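Probable 3-hydroxyisobutyrate dehydrogenase (Pseudomonas aeruginosa, PDB 3OBB) catalyses the NAD-dependent oxidation of L-serine and methyl-L-serine, with low activity toward beta-hydroxyisobutyrate, and works as a homotetramer built as a dimer of dimers. Local coordinates at the interface of chains A and B. Sequence-based numbering; all coordinates share one arbitrary frame. Chains: chain A/B, Probable 3-hydroxyisobutyrate dehydrogenase.

The interface of chains A and B. Residues chain A 105, 168, 171-172, 175, 256, 260; chain B 193-194, 197, 199.
The C-terminal end of the long helix 168-196 of chain B, with the loop that follows it, packs against the start of the same helix in chain A and the end of A helix 243-260, where B:Asn197 meets A:Val171, A:Ala256 and A:Ser260. The Asn side chain lies between the two A helices. Its CB rests on A:Val171 CG1 at 3.6 Å, the methyl anti to the backbone N, while CG2 lies toward the Asn backbone carbonyl. Beyond CB, the amide is anchored within its own chain: ND2 donates to B:Leu193 O at 2.9 Å (160° at H). This oxygen lies in the Asn amide plane, with the donor tilted from the carbonyl plane, which would fix the carboxamide rotation. The second N-H is divided between A:Ser260 OG at 3.2 Å, strongly bent (120° at H), and A:Ala256 O at 3.4 Å, both weak. The hydroxyl of A:Ser260 is itself tied to A:Ala256 O, so the helix end presents two linked acceptors. The guanidinium of A:Arg105 is nearly parallel to the Asn amide but edge to edge with it, a loose neighbour whose NH2 is 4.0 Å from the backbone O of B:Asn197. On an adjacent side of A:Val171, B:Leu199 runs past in the opposite direction, CD1 over the Val CB and 3.6 Å from A:Ala168 CB, CD2 against CG1. Further along, A:Cys175 SG, beside its own backbone N (chi1 -71°), touches B:Gly194 N at 3.4 Å, with B:Leu193 CG alongside. Repeated by two-fold symmetry, this patch joins subunits of the tetramer and, centred about 7 Å from the active-site A:Lys173, may steady the helix that carries the catalytic lysine.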
loop_
_atom_site.group_PDB
_atom_site.type_symbol
_atom_site.label_atom_id
_atom_site.label_comp_id
_atom_site.label_asym_id
_atom_site.label_seq_id
_atom_site.Cartn_x
_atom_site.Cartn_y
_atom_site.Cartn_z
ATOM N N ARG A 105 -23.992 14.420 -11.184
ATOM C CA ARG A 105 -24.963 13.906 -12.158
ATOM C C ARG A 105 -26.387 14.057 -11.636
ATOM O O ARG A 105 -27.305 14.420 -12.382
ATOM C CB ARG A 105 -24.708 12.428 -12.478
ATOM C CG ARG A 105 -23.492 12.214 -13.335
ATOM C CD ARG A 105 -23.246 10.757 -13.651
ATOM N NE ARG A 105 -21.801 10.609 -13.748
ATOM C CZ ARG A 105 -21.049 9.864 -12.945
ATOM N NH1 ARG A 105 -21.592 9.109 -11.998
ATOM N NH2 ARG A 105 -19.747 9.840 -13.144
ATOM N N ALA A 168 -18.557 14.958 -15.902
ATOM C CA ALA A 168 -17.203 14.653 -16.416
ATOM C C ALA A 168 -16.156 15.623 -15.907
ATOM O O ALA A 168 -14.971 15.270 -15.804
ATOM C CB ALA A 168 -17.195 14.647 -17.914
ATOM N N VAL A 171 -15.193 14.197 -12.734
ATOM C CA VAL A 171 -14.420 12.970 -12.893
ATOM C C VAL A 171 -12.971 13.363 -13.177
ATOM O O VAL A 171 -12.052 12.824 -12.560
ATOM C CB VAL A 171 -15.002 11.990 -14.010
ATOM C CG1 VAL A 171 -14.147 10.769 -14.150
ATOM C CG2 VAL A 171 -16.454 11.547 -13.674
ATOM N N ALA A 172 -12.772 14.320 -14.101
ATOM C CA ALA A 172 -11.424 14.717 -14.510
ATOM C C ALA A 172 -10.688 15.281 -13.288
ATOM O O ALA A 172 -9.511 14.946 -13.054
ATOM C CB ALA A 172 -11.488 15.744 -15.693
ATOM N N CYS A 175 -9.682 12.547 -10.687
ATOM C CA CYS A 175 -8.563 11.753 -11.228
ATOM C C CYS A 175 -7.255 12.556 -11.138
ATOM O O CYS A 175 -6.201 12.022 -10.741
ATOM C CB CYS A 175 -8.848 11.415 -12.687
ATOM S SG CYS A 175 -10.206 10.169 -12.868
ATOM N N ALA A 256 -15.736 7.563 -6.557
ATOM C CA ALA A 256 -15.753 7.333 -8.005
ATOM C C ALA A 256 -15.209 5.951 -8.318
ATOM O O ALA A 256 -15.724 5.295 -9.185
ATOM C CB ALA A 256 -14.976 8.411 -8.755
ATOM N N SER A 260 -17.261 2.575 -10.102
ATOM C CA SER A 260 -16.831 1.917 -11.333
ATOM C C SER A 260 -16.009 0.649 -11.087
ATOM O O SER A 260 -15.533 0.033 -12.030
ATOM C CB SER A 260 -16.015 2.887 -12.159
ATOM O OG SER A 260 -14.882 3.300 -11.422
ATOM N N LEU B 193 -9.452 4.915 -14.072
ATOM C CA LEU B 193 -10.555 5.470 -13.276
ATOM C C LEU B 193 -11.432 6.445 -14.128
ATOM O O LEU B 193 -12.676 6.340 -14.157
ATOM C CB LEU B 193 -9.995 6.137 -12.016
ATOM C CG LEU B 193 -10.976 6.802 -11.037
ATOM C CD1 LEU B 193 -12.106 5.815 -10.597
ATOM C CD2 LEU B 193 -10.231 7.435 -9.836
ATOM N N GLY B 194 -10.777 7.399 -14.798
ATOM C CA GLY B 194 -11.496 8.355 -15.651
ATOM C C GLY B 194 -12.316 7.671 -16.745
ATOM O O GLY B 194 -13.525 7.933 -16.888
ATOM N N ASN B 197 -15.360 5.904 -15.726
ATOM C CA ASN B 197 -16.382 6.801 -15.281
ATOM C C ASN B 197 -16.881 7.673 -16.427
ATOM O O ASN B 197 -17.497 8.719 -16.193
ATOM C CB ASN B 197 -15.871 7.634 -14.098
ATOM C CG ASN B 197 -15.985 6.879 -12.776
ATOM O OD1 ASN B 197 -17.072 6.758 -12.209
ATOM N ND2 ASN B 197 -14.875 6.366 -12.286
ATOM N N LEU B 199 -15.113 8.948 -19.378
ATOM C CA LEU B 199 -14.269 9.931 -20.082
ATOM C C LEU B 199 -13.549 9.347 -21.287
ATOM O O LEU B 199 -13.227 8.173 -21.299
ATOM C CB LEU B 199 -13.230 10.520 -19.138
ATOM C CG LEU B 199 -13.579 11.803 -18.372
ATOM C CD1 LEU B 199 -15.005 11.805 -17.808
ATOM C CD2 LEU B 199 -12.561 11.986 -17.265
#